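Local atomic coordinates of putative triphosphoribosyl-dephospho-coA synthase (Archaeoglobus fulgidus DSM 4304, PDB entry 3H9P), a protein that is of unknown function but may bind ATP and act as a triphosphoribosyl-dephospho-CoA synthase. Residues Val30-Ile36 with Val65-Trp71; Thr90-Ser95 with Lys130-Trp136; Glu159-Leu164 with Glu176-His180. All blocks are in the same frame, centred on the assembly; numbering follows the deposited sequence.

Interaction 1 of 3, residues Val30-Ile36 with Val65-Trp71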
loop_
_atom_site.group_PDB
_atom_site.type_symbol
_atom_site.label_atom_id
_atom_site.label_comp_id
_atom_site.label_asym_id
_atom_site.label_seq_id
_atom_site.Cartn_x
_atom_site.Cartn_y
_atom_site.Cartn_z
ATOM N N VAL A 30 -9.453 17.638 -21.279
ATOM C CA VAL A 30 -8.046 17.406 -21.028
ATOM C C VAL A 30 -7.177 17.834 -22.206
ATOM O O VAL A 30 -6.145 18.520 -22.014
ATOM C CB VAL A 30 -7.817 15.895 -20.650
ATOM C CG1 VAL A 30 -6.340 15.518 -20.628
ATOM C CG2 VAL A 30 -8.564 15.520 -19.300
ATOM N N ALA A 31 -7.578 17.434 -23.430
ATOM C CA ALA A 31 -6.830 17.843 -24.634
ATOM C C ALA A 31 -6.721 19.380 -24.801
ATOM O O ALA A 31 -5.688 19.897 -25.281
ATOM C CB ALA A 31 -7.426 17.204 -25.892
ATOM N N GLU A 32 -7.773 20.087 -24.386
ATOM C CA GLU A 32 -7.829 21.550 -24.382
ATOM C C GLU A 32 -7.080 22.213 -23.210
ATOM O O GLU A 32 -6.232 23.075 -23.424
ATOM C CB GLU A 32 -9.290 22.001 -24.358
ATOM C CG GLU A 32 -9.434 23.459 -24.706
ATOM C CD GLU A 32 -10.759 24.054 -24.316
ATOM O OE1 GLU A 32 -11.365 23.636 -23.286
ATOM O OE2 GLU A 32 -11.186 24.973 -25.044
ATOM N N LYS A 33 -7.388 21.820 -21.975
ATOM C CA LYS A 33 -6.792 22.498 -20.811
ATOM C C LYS A 33 -5.469 21.902 -20.295
ATOM O O LYS A 33 -4.674 22.615 -19.698
ATOM C CB LYS A 33 -7.795 22.632 -19.648
ATOM C CG LYS A 33 -9.163 23.251 -20.009
ATOM C CD LYS A 33 -9.982 23.413 -18.726
ATOM C CE LYS A 33 -11.196 24.289 -18.958
ATOM N NZ LYS A 33 -12.296 23.517 -19.599
ATOM N N ARG A 34 -5.260 20.602 -20.498
ATOM C CA ARG A 34 -4.015 19.901 -20.115
ATOM C C ARG A 34 -3.910 19.757 -18.591
ATOM O O ARG A 34 -2.827 19.761 -18.021
ATOM C CB ARG A 34 -2.768 20.645 -20.647
ATOM C CG ARG A 34 -2.896 21.225 -22.024
ATOM C CD ARG A 34 -2.528 20.241 -23.085
ATOM N NE ARG A 34 -2.581 20.814 -24.433
ATOM C CZ ARG A 34 -1.939 20.320 -25.498
ATOM N NH1 ARG A 34 -1.170 19.226 -25.399
ATOM N NH2 ARG A 34 -2.059 20.925 -26.679
ATOM N N ILE A 35 -5.058 19.634 -17.961
ATOM C CA ILE A 35 -5.240 19.633 -16.527
ATOM C C ILE A 35 -5.254 18.186 -16.044
ATOM O O ILE A 35 -6.268 17.532 -16.179
ATOM C CB ILE A 35 -6.680 20.137 -16.305
ATOM C CG1 ILE A 35 -7.525 19.673 -17.557
ATOM C CG2 ILE A 35 -6.701 21.646 -16.055
ATOM C CD1 ILE A 35 -8.930 19.087 -17.310
ATOM N N ILE A 36 -4.192 17.670 -15.439
ATOM C CA ILE A 36 -4.172 16.222 -15.173
ATOM C C ILE A 36 -5.186 15.788 -14.089
ATOM O O ILE A 36 -6.078 14.990 -14.369
ATOM C CB ILE A 36 -2.756 15.648 -14.875
ATOM C CG1 ILE A 36 -1.743 15.986 -15.987
ATOM C CG2 ILE A 36 -2.815 14.087 -14.588
ATOM C CD1 ILE A 36 -2.146 15.624 -17.359
ATOM N N VAL A 65 -5.403 9.948 -18.947
ATOM C CA VAL A 65 -5.463 11.384 -18.903
ATOM C C VAL A 65 -4.094 12.056 -19.139
ATOM O O VAL A 65 -4.007 13.037 -19.889
ATOM C CB VAL A 65 -6.238 11.844 -17.612
ATOM C CG1 VAL A 65 -6.073 13.284 -17.351
ATOM C CG2 VAL A 65 -7.711 11.467 -17.753
ATOM N N PRO A 66 -3.013 11.550 -18.520
ATOM C CA PRO A 66 -1.728 12.213 -18.830
ATOM C C PRO A 66 -1.280 12.070 -20.289
ATOM O O PRO A 66 -0.650 12.999 -20.807
ATOM C CB PRO A 66 -0.728 11.497 -17.923
ATOM C CG PRO A 66 -1.518 11.006 -16.825
ATOM C CD PRO A 66 -2.847 10.593 -17.420
ATOM N N LEU A 67 -1.593 10.930 -20.925
ATOM C CA LEU A 67 -1.281 10.761 -22.340
ATOM C C LEU A 67 -2.155 11.654 -23.197
ATOM O O LEU A 67 -1.671 12.239 -24.139
ATOM C CB LEU A 67 -1.433 9.303 -22.798
ATOM C CG LEU A 67 -0.661 8.269 -21.968
ATOM C CD1 LEU A 67 -1.150 6.850 -22.283
ATOM C CD2 LEU A 67 0.844 8.444 -22.037
ATOM N N ILE A 68 -3.442 11.765 -22.848
ATOM C CA ILE A 68 -4.326 12.627 -23.591
ATOM C C ILE A 68 -3.945 14.115 -23.460
ATOM O O ILE A 68 -4.135 14.902 -24.377
ATOM C CB ILE A 68 -5.791 12.354 -23.266
ATOM C CG1 ILE A 68 -6.113 10.902 -23.730
ATOM C CG2 ILE A 68 -6.700 13.413 -23.995
ATOM C CD1 ILE A 68 -7.399 10.256 -23.188
ATOM N N SER A 69 -3.368 14.484 -22.329
ATOM C CA SER A 69 -2.980 15.872 -22.104
ATOM C C SER A 69 -1.850 16.244 -23.028
ATOM O O SER A 69 -1.627 17.420 -23.280
ATOM C CB SER A 69 -2.567 16.113 -20.649
ATOM O OG SER A 69 -1.240 15.667 -20.439
ATOM N N SER A 70 -1.166 15.222 -23.548
ATOM C CA SER A 70 -0.060 15.404 -24.508
ATOM C C SER A 70 -0.386 14.833 -25.899
ATOM O O SER A 70 0.525 14.455 -26.650
ATOM C CB SER A 70 1.193 14.712 -23.970
ATOM O OG SER A 70 1.434 15.089 -22.626
ATOM N N TRP A 71 -1.669 14.769 -26.232
ATOM C CA TRP A 71 -2.177 14.204 -27.499
ATOM C C TRP A 71 -1.499 14.661 -28.791
ATOM O O TRP A 71 -1.525 13.931 -29.777
ATOM C CB TRP A 71 -3.658 14.470 -27.638
ATOM C CG TRP A 71 -4.000 15.905 -27.741
ATOM C CD1 TRP A 71 -4.223 16.785 -26.697
ATOM C CD2 TRP A 71 -4.193 16.648 -28.950
ATOM N NE1 TRP A 71 -4.536 18.040 -27.208
ATOM C CE2 TRP A 71 -4.521 17.974 -28.582
ATOM C CE3 TRP A 71 -4.113 16.319 -30.311
ATOM C CZ2 TRP A 71 -4.753 18.974 -29.532
ATOM C CZ3 TRP A 71 -4.350 17.292 -31.245
ATOM C CH2 TRP A 71 -4.660 18.619 -30.858
#
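Two hydrogen bonds join these segments, and each ends on a backbone carbonyl near the end of a helix. The indole NE1 of Trp71 donates to Ala31 O at 2.9 Å. The guanidinium NH1 of Arg34 donates to Ser69 O at 2.8 Å. Arg34 NH1 also forms a salt bridge with Asp72, just past the second segment. The Ser69 hydroxyl is used within its own segment: Ser69 OG donates to Pro66 O at 2.8 Å. Ser70 OG makes a weak bond to the same Pro66 O, at 3.5 Å, and a second weak one with Arg86. In this all-helical fold the contact joins the C-terminal ends of helices 24-33 and 58-68. Helix 24-33 stops at Arg34, which has positive phi, and Ile35 then sits at the N-cap position of helix 36-46. Helix 58-68 runs into a type I turn, Ile68 to Trp71, which brings the edge of the indole to Ala31; Ala31 CB lies 3.3 Å from Trp71 CD1. Beside these polar bonds the packing is apolar. Val30 CG2 meets Val65 CG1 at 3.9 Å, and Val30 CG1 meets Ile68 CG2 at 4.0 Å. Ile36 turns its end inward, with its CD1 3.7 Å from Pro66 CA and 3.2 Å from Ser69 OG. On another side, Leu87 of helix 76-88 packs on Pro66.

Interaction 2 of 3, residues Thr90-Ser95 with Lys130-Trp136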
loop_
_atom_site.group_PDB
_atom_site.type_symbol
_atom_site.label_atom_id
_atom_site.label_comp_id
_atom_site.label_asym_id
_atom_site.label_seq_id
_atom_site.Cartn_x
_atom_site.Cartn_y
_atom_site.Cartn_z
ATOM N N THR A 90 3.107 19.024 -12.657
ATOM C CA THR A 90 1.828 19.106 -11.942
ATOM C C THR A 90 2.116 19.735 -10.591
ATOM O O THR A 90 3.269 19.980 -10.278
ATOM C CB THR A 90 1.195 17.715 -11.688
ATOM O OG1 THR A 90 2.164 16.867 -11.049
ATOM C CG2 THR A 90 0.712 17.092 -13.005
ATOM N N ASP A 91 1.088 20.024 -9.800
ATOM C CA ASP A 91 1.307 20.454 -8.407
ATOM C C ASP A 91 0.452 19.595 -7.444
ATOM O O ASP A 91 -0.148 18.587 -7.876
ATOM C CB ASP A 91 1.061 21.952 -8.254
ATOM C CG ASP A 91 -0.383 22.314 -8.403
ATOM O OD1 ASP A 91 -1.219 21.393 -8.520
ATOM O OD2 ASP A 91 -0.695 23.523 -8.418
ATOM N N PHE A 92 0.394 19.982 -6.170
ATOM C CA PHE A 92 -0.237 19.147 -5.124
ATOM C C PHE A 92 -1.739 19.065 -5.308
ATOM O O PHE A 92 -2.365 18.073 -4.938
ATOM C CB PHE A 92 0.120 19.604 -3.692
ATOM C CG PHE A 92 -0.562 20.888 -3.265
ATOM C CD1 PHE A 92 0.100 22.094 -3.355
ATOM C CD2 PHE A 92 -1.858 20.882 -2.770
ATOM C CE1 PHE A 92 -0.519 23.296 -2.951
ATOM C CE2 PHE A 92 -2.477 22.056 -2.376
ATOM C CZ PHE A 92 -1.806 23.271 -2.465
ATOM N N ARG A 93 -2.318 20.088 -5.921
ATOM C CA ARG A 93 -3.735 20.053 -6.222
ATOM C C ARG A 93 -4.074 18.928 -7.188
ATOM O O ARG A 93 -5.161 18.353 -7.102
ATOM C CB ARG A 93 -4.193 21.378 -6.773
ATOM C CG ARG A 93 -3.975 22.523 -5.811
ATOM C CD ARG A 93 -4.890 23.647 -6.145
ATOM N NE ARG A 93 -5.038 24.551 -5.008
ATOM C CZ ARG A 93 -5.820 25.623 -5.010
ATOM N NH1 ARG A 93 -6.523 25.930 -6.107
ATOM N NH2 ARG A 93 -5.897 26.382 -3.924
ATOM N N ASP A 94 -3.151 18.574 -8.076
ATOM C CA ASP A 94 -3.399 17.423 -8.965
ATOM C C ASP A 94 -3.461 16.113 -8.193
ATOM O O ASP A 94 -4.289 15.245 -8.462
ATOM C CB ASP A 94 -2.331 17.327 -10.050
ATOM C CG ASP A 94 -2.416 18.466 -11.025
ATOM O OD1 ASP A 94 -3.438 18.474 -11.769
ATOM O OD2 ASP A 94 -1.503 19.364 -11.013
ATOM N N SER A 95 -2.564 15.981 -7.231
ATOM C CA SER A 95 -2.577 14.860 -6.295
ATOM C C SER A 95 -3.871 14.732 -5.523
ATOM O O SER A 95 -4.407 13.640 -5.399
ATOM C CB SER A 95 -1.433 15.039 -5.314
ATOM O OG SER A 95 -0.252 14.685 -5.974
ATOM N N LYS A 130 3.610 19.939 -0.364
ATOM C CA LYS A 130 3.425 20.284 -1.770
ATOM C C LYS A 130 3.873 19.137 -2.675
ATOM O O LYS A 130 4.775 19.266 -3.519
ATOM C CB LYS A 130 4.135 21.606 -2.080
ATOM C CG LYS A 130 3.560 22.765 -1.267
ATOM C CD LYS A 130 4.217 24.089 -1.656
ATOM C CE LYS A 130 4.063 25.146 -0.586
ATOM N NZ LYS A 130 4.572 26.503 -1.023
ATOM N N ILE A 131 3.239 17.991 -2.471
ATOM C CA ILE A 131 3.634 16.789 -3.179
ATOM C C ILE A 131 2.807 16.656 -4.436
ATOM O O ILE A 131 1.594 16.345 -4.394
ATOM C CB ILE A 131 3.569 15.515 -2.304
ATOM C CG1 ILE A 131 4.384 15.735 -1.017
ATOM C CG2 ILE A 131 4.069 14.325 -3.096
ATOM C CD1 ILE A 131 4.541 14.497 -0.073
ATOM N N ASN A 132 3.464 16.901 -5.566
ATOM C CA ASN A 132 2.772 16.832 -6.818
ATOM C C ASN A 132 2.480 15.372 -7.222
ATOM O O ASN A 132 2.863 14.421 -6.537
ATOM C CB ASN A 132 3.489 17.661 -7.871
ATOM C CG ASN A 132 4.592 16.911 -8.585
ATOM O OD1 ASN A 132 4.756 15.710 -8.465
ATOM N ND2 ASN A 132 5.346 17.648 -9.375
ATOM N N LEU A 133 1.787 15.179 -8.321
ATOM C CA LEU A 133 1.278 13.853 -8.607
ATOM C C LEU A 133 2.436 12.934 -8.966
ATOM O O LEU A 133 2.402 11.737 -8.718
ATOM C CB LEU A 133 0.280 13.922 -9.743
ATOM C CG LEU A 133 -0.328 12.623 -10.260
ATOM C CD1 LEU A 133 -1.147 11.893 -9.116
ATOM C CD2 LEU A 133 -1.207 13.016 -11.442
ATOM N N TYR A 134 3.475 13.527 -9.547
ATOM C CA TYR A 134 4.650 12.783 -9.971
ATOM C C TYR A 134 5.385 12.280 -8.746
ATOM O O TYR A 134 5.676 11.081 -8.637
ATOM C CB TYR A 134 5.542 13.667 -10.824
ATOM C CG TYR A 134 6.779 12.981 -11.318
ATOM C CD1 TYR A 134 6.701 12.076 -12.371
ATOM C CD2 TYR A 134 8.041 13.260 -10.758
ATOM C CE1 TYR A 134 7.821 11.455 -12.869
ATOM C CE2 TYR A 134 9.200 12.621 -11.254
ATOM C CZ TYR A 134 9.060 11.724 -12.319
ATOM O OH TYR A 134 10.120 11.057 -12.852
ATOM N N GLU A 135 5.656 13.204 -7.828
ATOM C CA GLU A 135 6.397 12.913 -6.584
ATOM C C GLU A 135 5.646 11.899 -5.740
ATOM O O GLU A 135 6.229 10.977 -5.201
ATOM C CB GLU A 135 6.678 14.197 -5.795
ATOM C CG GLU A 135 7.441 15.222 -6.629
ATOM C CD GLU A 135 7.390 16.658 -6.095
ATOM O OE1 GLU A 135 6.346 17.127 -5.576
ATOM O OE2 GLU A 135 8.423 17.348 -6.218
ATOM N N TRP A 136 4.344 12.077 -5.639
ATOM C CA TRP A 136 3.507 11.130 -4.936
ATOM C C TRP A 136 3.742 9.734 -5.503
ATOM O O TRP A 136 4.101 8.812 -4.765
ATOM C CB TRP A 136 2.042 11.528 -5.083
ATOM C CG TRP A 136 1.148 10.852 -4.094
ATOM C CD1 TRP A 136 1.515 10.282 -2.913
ATOM C CD2 TRP A 136 -0.277 10.736 -4.168
ATOM N NE1 TRP A 136 0.417 9.782 -2.262
ATOM C CE2 TRP A 136 -0.701 10.056 -3.000
ATOM C CE3 TRP A 136 -1.242 11.129 -5.120
ATOM C CZ2 TRP A 136 -2.054 9.752 -2.744
ATOM C CZ3 TRP A 136 -2.605 10.816 -4.873
ATOM C CH2 TRP A 136 -2.989 10.133 -3.691
#
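The backbones come closest where two helices start, with CA atoms 4.2 Å apart at Phe92 and Asn132 and 4.6 Å apart at Ser95 and Leu133. Two CA-H...O contacts fit this approach: Asn132 CA to Asp91 O at 3.6 Å, and Phe92 CA to Ile131 O at 3.4 Å. Each helix begins with a capping box, Asp91 with Asp94 and Asn132 with Glu135. Lys130 closes the preceding helix, 118-129, in a Schellman motif, so the second segment is a tight link between two helices. Side chains then tie the two starts together. Thr90 OG1 accepts from Leu133 N at 3.2 Å and is also hydrogen-bonded to Leu87 O. Ser95 OG donates to Ile131 O at 2.9 Å. Asn132 ND2 gives Thr90 O a weak bond of 3.3 Å. The Trp136 ring reaches Ser95 O, with CZ3 3.4 Å from it. Glu135 also forms a salt bridge with Lys129 of the second subunit.

Interaction 3 of 3, residues Glu159-Leu164 with Glu176-His180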
loop_
_atom_site.group_PDB
_atom_site.type_symbol
_atom_site.label_atom_id
_atom_site.label_comp_id
_atom_site.label_asym_id
_atom_site.label_seq_id
_atom_site.Cartn_x
_atom_site.Cartn_y
_atom_site.Cartn_z
ATOM N N GLU A 159 5.591 -0.783 -24.614
ATOM C CA GLU A 159 5.868 -2.190 -24.930
ATOM C C GLU A 159 4.588 -2.870 -25.414
ATOM O O GLU A 159 4.616 -3.635 -26.379
ATOM C CB GLU A 159 6.464 -2.924 -23.695
ATOM C CG GLU A 159 6.370 -4.434 -23.758
ATOM C CD GLU A 159 6.523 -5.132 -22.408
ATOM O OE1 GLU A 159 6.543 -4.462 -21.327
ATOM O OE2 GLU A 159 6.613 -6.392 -22.426
ATOM N N GLY A 160 3.470 -2.587 -24.752
ATOM C CA GLY A 160 2.175 -3.072 -25.210
ATOM C C GLY A 160 1.833 -2.503 -26.595
ATOM O O GLY A 160 1.317 -3.245 -27.462
ATOM N N ALA A 161 2.161 -1.224 -26.832
ATOM C CA ALA A 161 1.846 -0.626 -28.122
ATOM C C ALA A 161 2.641 -1.311 -29.255
ATOM O O ALA A 161 2.092 -1.704 -30.293
ATOM C CB ALA A 161 2.107 0.861 -28.096
ATOM N N LYS A 162 3.933 -1.487 -29.026
ATOM C CA LYS A 162 4.769 -2.227 -29.952
ATOM C C LYS A 162 4.243 -3.658 -30.194
ATOM O O LYS A 162 4.295 -4.148 -31.314
ATOM C CB LYS A 162 6.194 -2.245 -29.443
ATOM C CG LYS A 162 6.847 -0.867 -29.340
ATOM C CD LYS A 162 8.301 -1.004 -28.835
ATOM C CE LYS A 162 9.105 0.251 -29.108
ATOM N NZ LYS A 162 10.262 0.418 -28.162
ATOM N N PHE A 163 3.713 -4.309 -29.163
ATOM C CA PHE A 163 3.157 -5.643 -29.319
ATOM C C PHE A 163 2.008 -5.614 -30.345
ATOM O O PHE A 163 1.994 -6.400 -31.306
ATOM C CB PHE A 163 2.679 -6.132 -27.957
ATOM C CG PHE A 163 2.214 -7.580 -27.912
ATOM C CD1 PHE A 163 3.083 -8.591 -27.515
ATOM C CD2 PHE A 163 0.886 -7.904 -28.168
ATOM C CE1 PHE A 163 2.653 -9.924 -27.420
ATOM C CE2 PHE A 163 0.434 -9.223 -28.093
ATOM C CZ PHE A 163 1.316 -10.243 -27.705
ATOM N N LEU A 164 1.060 -4.698 -30.134
ATOM C CA LEU A 164 -0.105 -4.498 -31.014
ATOM C C LEU A 164 0.300 -4.170 -32.427
ATOM O O LEU A 164 -0.202 -4.779 -33.385
ATOM C CB LEU A 164 -1.011 -3.376 -30.492
ATOM C CG LEU A 164 -1.808 -3.635 -29.203
ATOM C CD1 LEU A 164 -2.387 -2.314 -28.631
ATOM C CD2 LEU A 164 -2.911 -4.763 -29.353
ATOM N N GLU A 176 -4.610 -10.936 -27.578
ATOM C CA GLU A 176 -3.251 -11.381 -27.371
ATOM C C GLU A 176 -2.490 -10.430 -26.441
ATOM O O GLU A 176 -1.810 -10.902 -25.545
ATOM C CB GLU A 176 -2.507 -11.685 -28.671
ATOM C CG GLU A 176 -3.118 -12.845 -29.486
ATOM C CD GLU A 176 -3.478 -14.098 -28.671
ATOM O OE1 GLU A 176 -2.817 -14.422 -27.677
ATOM O OE2 GLU A 176 -4.444 -14.784 -29.037
ATOM N N LEU A 177 -2.648 -9.115 -26.611
ATOM C CA LEU A 177 -2.005 -8.161 -25.687
ATOM C C LEU A 177 -2.406 -8.431 -24.251
ATOM O O LEU A 177 -1.564 -8.527 -23.376
ATOM C CB LEU A 177 -2.292 -6.690 -26.027
ATOM C CG LEU A 177 -1.594 -5.697 -25.046
ATOM C CD1 LEU A 177 -0.080 -6.005 -24.825
ATOM C CD2 LEU A 177 -1.733 -4.249 -25.424
ATOM N N TYR A 178 -3.702 -8.571 -24.014
ATOM C CA TYR A 178 -4.209 -8.736 -22.669
ATOM C C TYR A 178 -3.573 -9.946 -21.982
ATOM O O TYR A 178 -3.106 -9.845 -20.833
ATOM C CB TYR A 178 -5.739 -8.827 -22.690
ATOM C CG TYR A 178 -6.348 -9.107 -21.346
ATOM C CD1 TYR A 178 -6.472 -8.092 -20.392
ATOM C CD2 TYR A 178 -6.798 -10.390 -21.022
ATOM C CE1 TYR A 178 -7.052 -8.357 -19.123
ATOM C CE2 TYR A 178 -7.351 -10.668 -19.791
ATOM C CZ TYR A 178 -7.482 -9.653 -18.838
ATOM O OH TYR A 178 -8.044 -9.936 -17.614
ATOM N N TYR A 179 -3.538 -11.088 -22.665
ATOM C CA TYR A 179 -2.955 -12.283 -22.033
ATOM C C TYR A 179 -1.445 -12.186 -21.820
ATOM O O TYR A 179 -0.918 -12.626 -20.778
ATOM C CB TYR A 179 -3.432 -13.597 -22.677
ATOM C CG TYR A 179 -4.914 -13.849 -22.388
ATOM C CD1 TYR A 179 -5.319 -14.529 -21.235
ATOM C CD2 TYR A 179 -5.903 -13.376 -23.252
ATOM C CE1 TYR A 179 -6.667 -14.751 -20.954
ATOM C CE2 TYR A 179 -7.264 -13.596 -22.983
ATOM C CZ TYR A 179 -7.635 -14.276 -21.818
ATOM O OH TYR A 179 -8.976 -14.491 -21.531
ATOM N N HIS A 180 -0.764 -11.544 -22.774
ATOM C CA HIS A 180 0.619 -11.164 -22.603
ATOM C C HIS A 180 0.846 -10.366 -21.317
ATOM O O HIS A 180 1.747 -10.695 -20.538
ATOM C CB HIS A 180 1.042 -10.323 -23.774
ATOM C CG HIS A 180 2.471 -9.905 -23.733
ATOM N ND1 HIS A 180 3.508 -10.784 -23.984
ATOM C CD2 HIS A 180 3.041 -8.693 -23.513
ATOM C CE1 HIS A 180 4.657 -10.132 -23.922
ATOM N NE2 HIS A 180 4.403 -8.865 -23.634
#
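The Phe163 ring overlaps the His180 ring in an offset stack, with centroids 4.5 Å apart and planes at 27°. The two residues belong to a helical hairpin, in which helix 155-167 is followed closely along the chain by helix 171-182. The short segments run roughly antiparallel, at 141°, and their axes approach to 10.1 Å. Phe163 also covers the backbone of the second helix: its CE2 is 3.4 Å from Leu177 N and 3.6 Å from Glu176 C. Leu177 fills the space between the helices. Its CD1 lies 4.0 Å from Phe163 CD2 and 3.7 Å from Gly160 CA, and its CD2 is 3.8 Å from Leu164 CD1. Gly160 has no side chain there; an ideal CB would sit only 3.4 Å from Leu177 CD2. Helix 230-246 packs behind this layer, with Ser239 touching Leu177 and Leu242 touching Ala161. No hydrogen bond crosses between the two segments. Both glutamates have salt-bridge partners outside the segments: Glu176 with Arg215 and Lys172, Glu159 with Lys184. Near the His180 edge, Glu159 OE2 comes within 3.5 Å of His180 NE2.

In the fold
The three interactions follow one another along the chain, each closing before the next opens, in an all-helical subunit. Interactions 1 and 2 are neighbours, with centres 16 Å apart, and they touch. Ile36 is the shared point: its CG2 lies 3.7 Å from Leu133 CD2, and its CG1 lies 4.0 Å from Thr90 CG2. Helix 76-88 touches all three interactions. Interaction 3 lies across the centre of the chain from interaction 2, with centres 30 Å apart and nearest atoms about 17 Å apart. Its centre is 24 Å from that of interaction 1, yet helix 230-246 touches both 1 and 3. Of the three, only interaction 2 meets the second subunit, so it is the one that lies at the subunit interface.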